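Local coordinates for protein polymerase X (Deinococcus radiodurans, PDB 2W9M) that probably extends DNA from deoxyribonucleoside triphosphates as a family X repair polymerase, and also carries a zinc-binding domain of the polymerase and histidinol phosphatase type, at residues R19-L24 / A36-A41; L420-V425 / L450-G455; T484-N489 / L509-N514. All blocks are in the same frame, centred on the assembly; numbering follows the deposited sequence.

Interaction 1. Residues R19-L24 / A36-A41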
loop_
_atom_site.group_PDB
_atom_site.type_symbol
_atom_site.label_atom_id
_atom_site.label_comp_id
_atom_site.label_asym_id
_atom_site.label_seq_id
_atom_site.Cartn_x
_atom_site.Cartn_y
_atom_site.Cartn_z
ATOM N N ARG A 19 4.054 24.262 11.583
ATOM C CA ARG A 19 3.976 22.838 11.275
ATOM C C ARG A 19 4.109 22.588 9.773
ATOM O O ARG A 19 4.493 21.497 9.353
ATOM C CB ARG A 19 2.675 22.230 11.806
ATOM C CG ARG A 19 2.677 20.703 11.841
ATOM C CD ARG A 19 1.417 20.143 12.488
ATOM N NE ARG A 19 1.232 20.614 13.861
ATOM C CZ ARG A 19 0.260 21.436 14.251
ATOM N NH1 ARG A 19 -0.630 21.884 13.373
ATOM N NH2 ARG A 19 0.175 21.807 15.522
ATOM N N THR A 20 3.797 23.607 8.973
ATOM C CA THR A 20 3.900 23.522 7.518
ATOM C C THR A 20 5.347 23.634 7.039
ATOM O O THR A 20 5.741 22.991 6.064
ATOM C CB THR A 20 3.069 24.616 6.821
ATOM O OG1 THR A 20 1.774 24.705 7.428
ATOM C CG2 THR A 20 2.918 24.306 5.336
ATOM N N ALA A 21 6.133 24.462 7.718
ATOM C CA ALA A 21 7.541 24.606 7.381
ATOM C C ALA A 21 8.286 23.333 7.750
ATOM O O ALA A 21 9.181 22.902 7.030
ATOM C CB ALA A 21 8.150 25.816 8.090
ATOM N N ASP A 22 7.905 22.735 8.877
ATOM C CA ASP A 22 8.498 21.478 9.323
ATOM C C ASP A 22 8.227 20.356 8.324
ATOM O O ASP A 22 9.103 19.536 8.048
ATOM C CB ASP A 22 7.973 21.092 10.710
ATOM C CG ASP A 22 8.644 21.874 11.831
ATOM O OD1 ASP A 22 9.846 22.196 11.705
ATOM O OD2 ASP A 22 7.968 22.159 12.845
ATOM N N LEU A 23 7.009 20.332 7.786
ATOM C CA LEU A 23 6.615 19.349 6.776
ATOM C C LEU A 23 7.385 19.527 5.463
ATOM O O LEU A 23 7.806 18.546 4.846
ATOM C CB LEU A 23 5.105 19.411 6.523
ATOM C CG LEU A 23 4.212 18.655 7.507
ATOM C CD1 LEU A 23 2.742 18.981 7.282
ATOM C CD2 LEU A 23 4.447 17.165 7.374
ATOM N N LEU A 24 7.560 20.778 5.042
ATOM C CA LEU A 24 8.347 21.089 3.849
ATOM C C LEU A 24 9.828 20.794 4.077
ATOM O O LEU A 24 10.539 20.388 3.158
ATOM C CB LEU A 24 8.145 22.549 3.435
ATOM C CG LEU A 24 6.720 22.900 3.002
ATOM C CD1 LEU A 24 6.453 24.400 3.090
ATOM C CD2 LEU A 24 6.445 22.380 1.599
ATOM N N ALA A 36 9.416 30.841 3.904
ATOM C CA ALA A 36 8.298 31.778 3.844
ATOM C C ALA A 36 7.256 31.504 4.926
ATOM O O ALA A 36 6.677 32.434 5.487
ATOM C CB ALA A 36 7.654 31.754 2.465
ATOM N N TYR A 37 7.015 30.229 5.217
ATOM C CA TYR A 37 6.065 29.862 6.262
ATOM C C TYR A 37 6.672 30.015 7.655
ATOM O O TYR A 37 5.982 30.386 8.605
ATOM C CB TYR A 37 5.535 28.439 6.054
ATOM C CG TYR A 37 4.377 28.366 5.084
ATOM C CD1 TYR A 37 4.546 27.857 3.802
ATOM C CD2 TYR A 37 3.116 28.816 5.449
ATOM C CE1 TYR A 37 3.488 27.795 2.912
ATOM C CE2 TYR A 37 2.053 28.760 4.567
ATOM C CZ TYR A 37 2.242 28.248 3.301
ATOM O OH TYR A 37 1.181 28.191 2.424
ATOM N N ARG A 38 7.965 29.737 7.767
ATOM C CA ARG A 38 8.655 29.834 9.045
ATOM C C ARG A 38 8.773 31.291 9.483
ATOM O O ARG A 38 8.615 31.609 10.662
ATOM C CB ARG A 38 10.040 29.199 8.948
ATOM C CG ARG A 38 10.523 28.545 10.230
ATOM C CD ARG A 38 11.892 27.906 10.035
ATOM N NE ARG A 38 12.011 27.231 8.745
ATOM C CZ ARG A 38 12.620 27.749 7.683
ATOM N NH1 ARG A 38 13.176 28.951 7.754
ATOM N NH2 ARG A 38 12.677 27.067 6.547
ATOM N N SER A 39 9.047 32.172 8.523
ATOM C CA SER A 39 9.181 33.599 8.805
ATOM C C SER A 39 7.827 34.235 9.108
ATOM O O SER A 39 7.735 35.153 9.923
ATOM C CB SER A 39 9.867 34.327 7.644
ATOM O OG SER A 39 9.013 34.416 6.514
ATOM N N ALA A 40 6.778 33.747 8.453
ATOM C CA ALA A 40 5.428 34.232 8.721
ATOM C C ALA A 40 4.991 33.848 10.133
ATOM O O ALA A 40 4.171 34.529 10.747
ATOM C CB ALA A 40 4.447 33.690 7.691
ATOM N N ALA A 41 5.547 32.756 10.643
ATOM C CA ALA A 41 5.221 32.290 11.984
ATOM C C ALA A 41 5.896 33.157 13.037
ATOM O O ALA A 41 5.324 33.423 14.094
ATOM C CB ALA A 41 5.627 30.840 12.152
#
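Y37 has CG anti to its carbonyl carbon (chi1 -84°), and T20 has CG2 anti to its backbone N; these two rotations bring the phenol ring and the methyl together between helix 10-26 and helix 34-45. The methyl lands squarely on the ring. T20 CG2 sits 4.2 Å from the centroid of the Y37 ring, only 9° off its normal, a CH-pi contact made over the middle of one face. The same rotation keeps T20 OG1 beside its own helix backbone, where it bonds to A16 O, leaving the methyl for the aromatic. One turn on, L24 adds a second apolar touch, its CD1 reaching Y37 CD1 at 4.0 Å; this approach is oblique to the ring. A21 fills the closest part of the interface. A21 CB packs against both Y37 and R38: it is 4.2 Å from Y37 CB, 3.9 Å from R38 N and 4.0 Å from R38 CB. The small side chain goes with the close spacing of the helices, the axes of the two short segments approaching to 8.2 Å and running nearly antiparallel. R38 then bends at chi3, and its NE comes back near the A21 methyl at the margin of the contact. No hydrogen bond crosses between the two segments, so apolar packing carries the contact. Outside it, Y37 also rests on L17, I69 and P84, and its OH makes a weak hydrogen bond to E72, while Y370 lies against both T20 and L24. This is the packing of two successive antiparallel helices in the N-terminal helix-hairpin-helix domain, the counterpart of the small 8 kDa domain of family X DNA polymerases.

Interaction 2. Residues L420-V425 / L450-G455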
loop_
_atom_site.group_PDB
_atom_site.type_symbol
_atom_site.label_atom_id
_atom_site.label_comp_id
_atom_site.label_asym_id
_atom_site.label_seq_id
_atom_site.Cartn_x
_atom_site.Cartn_y
_atom_site.Cartn_z
ATOM N N LEU A 420 8.655 11.530 -22.180
ATOM C CA LEU A 420 8.641 10.414 -21.243
ATOM C C LEU A 420 8.378 9.076 -21.937
ATOM O O LEU A 420 7.725 9.012 -22.982
ATOM C CB LEU A 420 7.599 10.670 -20.149
ATOM C CG LEU A 420 7.870 11.902 -19.281
ATOM C CD1 LEU A 420 6.656 12.293 -18.453
ATOM C CD2 LEU A 420 9.073 11.661 -18.387
ATOM N N ASP A 421 8.893 8.005 -21.349
ATOM C CA ASP A 421 8.646 6.668 -21.868
ATOM C C ASP A 421 7.245 6.198 -21.492
ATOM O O ASP A 421 6.628 5.419 -22.216
ATOM C CB ASP A 421 9.699 5.693 -21.350
ATOM C CG ASP A 421 11.102 6.072 -21.786
ATOM O OD1 ASP A 421 11.243 6.679 -22.871
ATOM O OD2 ASP A 421 12.062 5.771 -21.044
ATOM N N TYR A 422 6.751 6.682 -20.355
ATOM C CA TYR A 422 5.391 6.389 -19.919
ATOM C C TYR A 422 4.900 7.420 -18.907
ATOM O O TYR A 422 5.696 8.024 -18.189
ATOM C CB TYR A 422 5.289 4.973 -19.346
ATOM C CG TYR A 422 5.768 4.846 -17.921
ATOM C CD1 TYR A 422 4.882 4.542 -16.893
ATOM C CD2 TYR A 422 7.103 5.024 -17.602
ATOM C CE1 TYR A 422 5.317 4.422 -15.585
ATOM C CE2 TYR A 422 7.546 4.903 -16.304
ATOM C CZ TYR A 422 6.649 4.602 -15.300
ATOM O OH TYR A 422 7.092 4.485 -14.008
ATOM N N VAL A 423 3.583 7.613 -18.867
ATOM C CA VAL A 423 2.954 8.599 -18.002
ATOM C C VAL A 423 1.932 7.968 -17.059
ATOM O O VAL A 423 1.029 7.265 -17.501
ATOM C CB VAL A 423 2.219 9.656 -18.833
ATOM C CG1 VAL A 423 1.578 10.692 -17.921
ATOM C CG2 VAL A 423 3.171 10.308 -19.834
ATOM N N VAL A 424 2.076 8.228 -15.762
ATOM C CA VAL A 424 1.064 7.848 -14.780
ATOM C C VAL A 424 0.270 9.095 -14.409
ATOM O O VAL A 424 0.854 10.159 -14.208
ATOM C CB VAL A 424 1.700 7.258 -13.495
ATOM C CG1 VAL A 424 0.623 6.918 -12.459
ATOM C CG2 VAL A 424 2.542 6.030 -13.814
ATOM N N VAL A 425 -1.053 8.976 -14.331
ATOM C CA VAL A 425 -1.883 10.085 -13.858
ATOM C C VAL A 425 -2.549 9.739 -12.535
ATOM O O VAL A 425 -2.922 8.591 -12.298
ATOM C CB VAL A 425 -2.950 10.504 -14.886
ATOM C CG1 VAL A 425 -2.288 10.909 -16.188
ATOM C CG2 VAL A 425 -3.945 9.385 -15.111
ATOM N N LEU A 450 -1.731 10.603 -24.277
ATOM C CA LEU A 450 -0.401 10.188 -23.835
ATOM C C LEU A 450 -0.385 9.391 -22.522
ATOM O O LEU A 450 0.626 8.786 -22.170
ATOM C CB LEU A 450 0.524 11.406 -23.728
ATOM C CG LEU A 450 0.851 12.122 -25.043
ATOM C CD1 LEU A 450 1.913 13.194 -24.827
ATOM C CD2 LEU A 450 1.314 11.124 -26.085
ATOM N N VAL A 451 -1.501 9.388 -21.805
ATOM C CA VAL A 451 -1.591 8.687 -20.528
ATOM C C VAL A 451 -1.477 7.184 -20.713
ATOM O O VAL A 451 -2.121 6.620 -21.589
ATOM C CB VAL A 451 -2.928 8.986 -19.831
ATOM C CG1 VAL A 451 -3.078 8.137 -18.582
ATOM C CG2 VAL A 451 -3.018 10.461 -19.491
ATOM N N THR A 452 -0.671 6.528 -19.883
ATOM C CA THR A 452 -0.556 5.077 -19.974
ATOM C C THR A 452 -1.162 4.325 -18.785
ATOM O O THR A 452 -1.776 3.277 -18.969
ATOM C CB THR A 452 0.893 4.619 -20.250
ATOM O OG1 THR A 452 1.185 3.450 -19.480
ATOM C CG2 THR A 452 1.863 5.694 -19.882
ATOM N N VAL A 453 -1.008 4.866 -17.578
ATOM C CA VAL A 453 -1.547 4.227 -16.381
ATOM C C VAL A 453 -2.308 5.199 -15.484
ATOM O O VAL A 453 -1.876 6.334 -15.279
ATOM C CB VAL A 453 -0.428 3.580 -15.536
ATOM C CG1 VAL A 453 -1.022 2.767 -14.387
ATOM C CG2 VAL A 453 0.455 2.708 -16.394
ATOM N N LEU A 454 -3.439 4.744 -14.948
ATOM C CA LEU A 454 -4.165 5.475 -13.912
ATOM C C LEU A 454 -3.701 5.036 -12.517
ATOM O O LEU A 454 -3.908 3.887 -12.126
ATOM C CB LEU A 454 -5.675 5.248 -14.050
ATOM C CG LEU A 454 -6.512 5.712 -12.854
ATOM C CD1 LEU A 454 -6.412 7.226 -12.658
ATOM C CD2 LEU A 454 -7.958 5.296 -13.002
ATOM N N GLY A 455 -3.079 5.946 -11.769
ATOM C CA GLY A 455 -2.596 5.632 -10.431
ATOM C C GLY A 455 -3.708 5.527 -9.392
ATOM O O GLY A 455 -4.734 6.193 -9.522
#
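V425 and V451 make the densest part of this contact. Their side chains cross at about a right angle, with V425 CG1 only 3.4 Å from V451 CG2 and 3.7 Å from V451 CG1. With CG1 anti to the carbonyl carbon (chi1 -58°), V425 sends one methyl to V451, while CG2 lies by V451 CG1 and also meets L454 CD1 at 4.1 Å. An alanine here would lose both methyls and would probably open a gap between V451 and L454, leaving the V451 methyls without their nearest mates across the contact. Short backbone bonds reinforce this end: G455 N bonds to V425 O at 2.7 Å, and V425 N to V453 O at 2.9 Å, both donors lying nearly along the C=O axis. These bonds join parallel neighbours of the seven-stranded sheet, linked by helix 435-446 in a beta-alpha-beta unit of the PHP domain, whose strands and helices form a distorted barrel in this family. Toward the start of both segments, V423 O is shared by two consecutive N-H groups, those of T452 and V453, each approaching in the carbonyl plane; V453 N is 3.1 Å from V423 O. On the opposite face of the sheet from V425, V424 CG2 faces V453 CB and V424 CG1 lies near G455 N; the V424 side chain also lies close to E401, a zinc ligand. At the other end the fit is slack. V423 CG2 comes within 3.8 Å of L450 O, yet the L450 side chain itself stays clear of 420-425, on the more open side of the contact. R560 of helix 549-561 lies against both V423 and L450.

Interaction 3. Residues T484-N489 / L509-N514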
loop_
_atom_site.group_PDB
_atom_site.type_symbol
_atom_site.label_atom_id
_atom_site.label_comp_id
_atom_site.label_asym_id
_atom_site.label_seq_id
_atom_site.Cartn_x
_atom_site.Cartn_y
_atom_site.Cartn_z
ATOM N N THR A 484 -6.214 2.681 -21.588
ATOM C CA THR A 484 -5.316 3.029 -20.497
ATOM C C THR A 484 -5.369 1.988 -19.379
ATOM O O THR A 484 -6.452 1.590 -18.940
ATOM C CB THR A 484 -5.579 4.453 -19.965
ATOM O OG1 THR A 484 -5.483 4.459 -18.535
ATOM C CG2 THR A 484 -6.942 4.930 -20.379
ATOM N N VAL A 485 -4.198 1.524 -18.948
ATOM C CA VAL A 485 -4.122 0.482 -17.925
ATOM C C VAL A 485 -4.344 1.049 -16.530
ATOM O O VAL A 485 -3.897 2.149 -16.223
ATOM C CB VAL A 485 -2.804 -0.332 -18.014
ATOM C CG1 VAL A 485 -1.881 0.252 -19.056
ATOM C CG2 VAL A 485 -2.127 -0.431 -16.659
ATOM N N VAL A 486 -5.068 0.304 -15.700
ATOM C CA VAL A 486 -5.423 0.770 -14.369
ATOM C C VAL A 486 -4.531 0.114 -13.319
ATOM O O VAL A 486 -4.241 -1.081 -13.390
ATOM C CB VAL A 486 -6.924 0.542 -14.064
ATOM C CG1 VAL A 486 -7.380 -0.783 -14.610
ATOM C CG2 VAL A 486 -7.193 0.631 -12.568
ATOM N N GLU A 487 -4.080 0.909 -12.356
ATOM C CA GLU A 487 -3.090 0.450 -11.394
ATOM C C GLU A 487 -3.722 -0.261 -10.206
ATOM O O GLU A 487 -4.756 0.158 -9.690
ATOM C CB GLU A 487 -2.245 1.633 -10.911
ATOM C CG GLU A 487 -1.401 1.368 -9.667
ATOM C CD GLU A 487 -0.472 2.534 -9.336
ATOM O OE1 GLU A 487 0.559 2.681 -10.027
ATOM O OE2 GLU A 487 -0.770 3.302 -8.391
ATOM N N ILE A 488 -3.099 -1.356 -9.794
ATOM C CA ILE A 488 -3.386 -1.963 -8.508
ATOM C C ILE A 488 -2.207 -1.621 -7.612
ATOM O O ILE A 488 -1.169 -2.279 -7.649
ATOM C CB ILE A 488 -3.550 -3.488 -8.611
ATOM C CG1 ILE A 488 -4.769 -3.839 -9.467
ATOM C CG2 ILE A 488 -3.673 -4.106 -7.227
ATOM C CD1 ILE A 488 -4.925 -5.322 -9.713
ATOM N N ASN A 489 -2.364 -0.560 -6.828
ATOM C CA ASN A 489 -1.271 -0.034 -6.030
ATOM C C ASN A 489 -0.935 -0.990 -4.900
ATOM O O ASN A 489 -1.753 -1.237 -4.015
ATOM C CB ASN A 489 -1.624 1.358 -5.500
ATOM C CG ASN A 489 -0.411 2.126 -5.023
ATOM O OD1 ASN A 489 0.231 1.748 -4.047
ATOM N ND2 ASN A 489 -0.094 3.215 -5.711
ATOM N N LEU A 509 -10.010 -4.893 -18.703
ATOM C CA LEU A 509 -8.874 -4.006 -18.480
ATOM C C LEU A 509 -7.556 -4.764 -18.417
ATOM O O LEU A 509 -7.519 -5.955 -18.098
ATOM C CB LEU A 509 -9.057 -3.210 -17.185
ATOM C CG LEU A 509 -10.326 -2.369 -17.053
ATOM C CD1 LEU A 509 -10.523 -1.923 -15.609
ATOM C CD2 LEU A 509 -10.266 -1.178 -17.985
ATOM N N LYS A 510 -6.475 -4.061 -18.742
ATOM C CA LYS A 510 -5.141 -4.520 -18.401
ATOM C C LYS A 510 -4.748 -3.806 -17.120
ATOM O O LYS A 510 -5.068 -2.637 -16.934
ATOM C CB LYS A 510 -4.150 -4.199 -19.518
ATOM C CG LYS A 510 -4.241 -5.134 -20.708
ATOM C CD LYS A 510 -2.925 -5.193 -21.469
ATOM C CE LYS A 510 -1.959 -6.191 -20.841
ATOM N NZ LYS A 510 -1.715 -5.919 -19.396
ATOM N N PHE A 511 -4.064 -4.503 -16.229
ATOM C CA PHE A 511 -3.716 -3.914 -14.945
ATOM C C PHE A 511 -2.213 -3.755 -14.791
ATOM O O PHE A 511 -1.429 -4.353 -15.529
ATOM C CB PHE A 511 -4.269 -4.761 -13.800
ATOM C CG PHE A 511 -5.756 -4.936 -13.848
ATOM C CD1 PHE A 511 -6.319 -5.966 -14.580
ATOM C CD2 PHE A 511 -6.592 -4.063 -13.171
ATOM C CE1 PHE A 511 -7.689 -6.126 -14.634
ATOM C CE2 PHE A 511 -7.959 -4.220 -13.217
ATOM C CZ PHE A 511 -8.510 -5.256 -13.951
ATOM N N ALA A 512 -1.821 -2.937 -13.822
ATOM C CA ALA A 512 -0.424 -2.801 -13.463
ATOM C C ALA A 512 -0.273 -2.916 -11.945
ATOM O O ALA A 512 -0.847 -2.122 -11.196
ATOM C CB ALA A 512 0.117 -1.464 -13.963
ATOM N N ILE A 513 0.481 -3.910 -11.492
ATOM C CA ILE A 513 0.757 -4.058 -10.069
ATOM C C ILE A 513 1.989 -3.240 -9.703
ATOM O O ILE A 513 3.119 -3.677 -9.904
ATOM C CB ILE A 513 0.954 -5.533 -9.672
ATOM C CG1 ILE A 513 -0.234 -6.371 -10.144
ATOM C CG2 ILE A 513 1.105 -5.670 -8.166
ATOM C CD1 ILE A 513 -0.057 -7.865 -9.924
ATOM N N ASN A 514 1.755 -2.044 -9.171
ATOM C CA ASN A 514 2.825 -1.086 -8.892
ATOM C C ASN A 514 3.003 -0.837 -7.397
ATOM O O ASN A 514 2.027 -0.645 -6.673
ATOM C CB ASN A 514 2.542 0.241 -9.601
ATOM C CG ASN A 514 2.409 0.086 -11.116
ATOM O OD1 ASN A 514 2.758 -0.954 -11.683
ATOM N ND2 ASN A 514 1.903 1.125 -11.776
HETATM O O HOH W 1 -6.876 -1.045 -19.918
#
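E487 OE1 is gripped by N514 and, from beyond the two segments, by H332 ND1. N514 ND2 donates to the anti lone pair of E487 OE1 at 2.7 Å, with an N-H...O angle of 147°, and the carboxylate and amide planes stand 80° apart. In the glutamate, CG is anti to the backbone N (chi1 166°), and the chain runs extended to CD, letting OE1 meet N514. E487 OE2 has its own donors: N489 ND2 comes from above the carboxylate plane at 2.8 Å, and the backbone N of H456 adds another bond. A buried acid is thus tied at both oxygens. H332 and H456 are zinc ligands, so E487 acts as a second-shell residue that orients one of them directly, and N489 bonds in turn to the zinc ligand D516. N514 is fixed as well, its OD1 being held by N545, and it packs against I331 and H332 of strand 329-333. All this hangs on the last two strands of the parallel PHP-domain sheet, joined as a beta-alpha-beta unit through helix 499-505. Their pairing is tightest around A512: I488 N bonds to A512 O at 2.8 Å, and A512 N bonds to V486 O at 3.1 Å. V486 N bonds to K510 O, and the bond from N514 N to I488 O is weak. On the other face of the sheet from E487 the packing is apolar. V486 CG1 meets L509 CD1 at 3.5 Å, the two side chains crossing at about a right angle, and F511 CD2 at 3.7 Å, valine and phenylalanine side by side. I488 CD1 approaches F511 CD2 at 4.0 Å. At the start of the strands a water accepts from K510 N and donates to T484 O.

In the fold
Interactions 2 and 3 belong to one sheet and touch: strand 453-454 pairs with strand 485-489, where L454 N lies 2.9 Å from V485 O and V485 N lies 3.0 Å from T452 O, probable hydrogen bonds. Their centres are 11 Å apart. Both approach the zinc site: the nearest atoms of G455 and the N489 side chain are each about 6 Å from a bound zinc ion. Interaction 1 stands apart in the N-terminal domain, its centre 33 Å from interaction 2 and 37 Å from interaction 3. Yet the L24 side chain is about 10 Å from that of the zinc ligand D339 and about 13 Å from a zinc ion, facing the metal region without touching it.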